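Local structure of gamma-resorcylate decarboxylase (Polaromonas, 4QRO) at residues 112-117 with 151-156. The protein probably catalyses the manganese-dependent, non-oxidative decarboxylation of gamma-resorcylate (2,6-dihydroxybenzoate) to resorcinol and carbon dioxide. Sequence-based numbering, arbitrary orientation.
Sequences ELERCV and WETVQA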
loop_
_atom_site.group_PDB
_atom_site.type_symbol
_atom_site.label_atom_id
_atom_site.label_comp_id
_atom_site.label_asym_id
_atom_site.label_seq_id
_atom_site.Cartn_x
_atom_site.Cartn_y
_atom_site.Cartn_z
ATOM N N GLU A 112 7.586 7.956 30.618
ATOM C CA GLU A 112 6.822 6.731 30.824
ATOM C C GLU A 112 7.532 5.511 30.235
ATOM O O GLU A 112 7.456 4.433 30.805
ATOM C CB GLU A 112 5.391 6.845 30.287
ATOM C CG GLU A 112 4.541 5.590 30.486
ATOM C CD GLU A 112 4.247 5.262 31.957
ATOM O OE1 GLU A 112 4.823 5.905 32.857
ATOM O OE2 GLU A 112 3.437 4.346 32.233
ATOM N N LEU A 113 8.207 5.670 29.097
ATOM C CA LEU A 113 8.959 4.570 28.531
ATOM C C LEU A 113 10.117 4.183 29.453
ATOM O O LEU A 113 10.372 3.002 29.667
ATOM C CB LEU A 113 9.477 4.889 27.131
ATOM C CG LEU A 113 10.189 3.681 26.472
ATOM C CD1 LEU A 113 9.247 2.497 26.258
ATOM C CD2 LEU A 113 10.821 4.113 25.166
ATOM N N GLU A 114 10.811 5.173 30.001
ATOM C CA GLU A 114 11.858 4.885 30.984
ATOM C C GLU A 114 11.294 4.101 32.172
ATOM O O GLU A 114 11.860 3.082 32.526
ATOM C CB GLU A 114 12.558 6.162 31.448
ATOM C CG GLU A 114 13.455 6.778 30.382
ATOM C CD GLU A 114 14.311 7.901 30.925
ATOM O OE1 GLU A 114 13.803 9.041 31.008
ATOM O OE2 GLU A 114 15.488 7.636 31.261
ATOM N N ARG A 115 10.158 4.534 32.712
ATOM C CA ARG A 115 9.509 3.851 33.846
ATOM C C ARG A 115 9.095 2.427 33.483
ATOM O O ARG A 115 9.350 1.494 34.244
ATOM C CB ARG A 115 8.298 4.633 34.368
ATOM C CG ARG A 115 7.753 4.106 35.697
ATOM C CD ARG A 115 6.528 4.878 36.190
ATOM N NE ARG A 115 5.339 4.520 35.418
ATOM C CZ ARG A 115 4.455 3.562 35.716
ATOM N NH1 ARG A 115 4.558 2.832 36.823
ATOM N NH2 ARG A 115 3.436 3.335 34.886
ATOM N N CYS A 116 8.475 2.255 32.314
ATOM C CA CYS A 116 8.073 0.923 31.875
ATOM C C CYS A 116 9.245 -0.050 31.711
ATOM O O CYS A 116 9.124 -1.211 32.099
ATOM C CB CYS A 116 7.267 1.013 30.575
ATOM S SG CYS A 116 5.583 1.611 30.810
ATOM N N VAL A 117 10.359 0.410 31.143
ATOM C CA VAL A 117 11.525 -0.459 30.898
ATOM C C VAL A 117 12.302 -0.728 32.205
ATOM O O VAL A 117 12.630 -1.868 32.499
ATOM C CB VAL A 117 12.494 0.113 29.812
ATOM C CG1 VAL A 117 13.721 -0.781 29.650
ATOM C CG2 VAL A 117 11.811 0.251 28.453
ATOM N N TRP A 151 13.077 9.924 20.635
ATOM C CA TRP A 151 13.791 8.848 19.920
ATOM C C TRP A 151 15.185 8.623 20.492
ATOM O O TRP A 151 15.685 7.502 20.536
ATOM C CB TRP A 151 13.844 9.158 18.416
ATOM C CG TRP A 151 12.472 9.048 17.748
ATOM C CD1 TRP A 151 11.755 10.052 17.141
ATOM C CD2 TRP A 151 11.671 7.856 17.615
ATOM N NE1 TRP A 151 10.547 9.562 16.680
ATOM C CE2 TRP A 151 10.485 8.219 16.933
ATOM C CE3 TRP A 151 11.848 6.521 17.997
ATOM C CZ2 TRP A 151 9.478 7.289 16.629
ATOM C CZ3 TRP A 151 10.846 5.593 17.703
ATOM C CH2 TRP A 151 9.676 5.982 17.031
ATOM N N GLU A 152 15.828 9.693 20.941
ATOM C CA GLU A 152 17.157 9.554 21.549
ATOM C C GLU A 152 17.044 8.663 22.792
ATOM O O GLU A 152 17.969 7.888 23.083
ATOM C CB GLU A 152 17.740 10.926 21.931
ATOM C CG GLU A 152 19.106 10.876 22.621
ATOM C CD GLU A 152 19.639 12.270 22.938
ATOM O OE1 GLU A 152 18.830 13.214 23.067
ATOM O OE2 GLU A 152 20.868 12.434 23.058
ATOM N N THR A 153 15.922 8.798 23.511
ATOM C CA THR A 153 15.626 7.991 24.699
ATOM C C THR A 153 15.354 6.521 24.312
ATOM O O THR A 153 15.889 5.609 24.933
ATOM C CB THR A 153 14.455 8.605 25.522
ATOM O OG1 THR A 153 14.847 9.896 26.010
ATOM C CG2 THR A 153 14.093 7.751 26.692
ATOM N N VAL A 154 14.558 6.304 23.267
ATOM C CA VAL A 154 14.297 4.950 22.766
ATOM C C VAL A 154 15.613 4.250 22.441
ATOM O O VAL A 154 15.824 3.124 22.889
ATOM C CB VAL A 154 13.371 4.928 21.500
ATOM C CG1 VAL A 154 13.235 3.512 20.966
ATOM C CG2 VAL A 154 11.980 5.492 21.793
ATOM N N GLN A 155 16.504 4.919 21.697
ATOM C CA GLN A 155 17.798 4.313 21.325
ATOM C C GLN A 155 18.695 4.062 22.548
ATOM O O GLN A 155 19.348 3.026 22.635
ATOM C CB GLN A 155 18.546 5.178 20.312
ATOM C CG GLN A 155 19.792 4.517 19.743
ATOM C CD GLN A 155 20.650 5.471 18.929
ATOM O OE1 GLN A 155 20.816 5.289 17.721
ATOM N NE2 GLN A 155 21.183 6.506 19.579
ATOM N N ALA A 156 18.699 4.993 23.501
ATOM C CA ALA A 156 19.502 4.816 24.728
ATOM C C ALA A 156 19.027 3.618 25.554
ATOM O O ALA A 156 19.838 2.843 26.050
ATOM C CB ALA A 156 19.476 6.085 25.567
#
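Leu-113 on helix 106-118 meets Val-154 on helix 148-157, its CD2 methyl lying 3.8 Å from Val-154 CG2, and the two side chains meet at about a right angle. With CG of Leu-113 turned anti to the backbone N (chi1 -176°), the side chain carries CD2 toward the other helix, where Val-154 CG2 meets it; within the two segments the nearest CA atoms, those of Leu-113 and Val-154, are 7.9 Å apart. Leucine suits the site by its reach; valine answers with a short, stiff branch close to its own backbone. Beside this buried pair, Thr-153 directs its methyl at Glu-114, CG2 to CG at 3.9 Å. Threonine is apt here: OG1 makes a weak hydrogen bond to Pro-149 O, while the methyl faces the other helix. Glu-114 lends its CG methylene at the partly exposed margin, and Leu-157 extends the apolar surface against both Leu-113 and Glu-114. The far side of helix 106-118 is held differently, Arg-115 pairing with Glu-112 and with Asp-82 of helix 70-90. These helices, following strands 95-97 and 125-128 of the amidohydrolase (β/α)8 barrel, thus meet through a small apolar fit (136 Å²), and no directional bond between the segments fixes their mutual position.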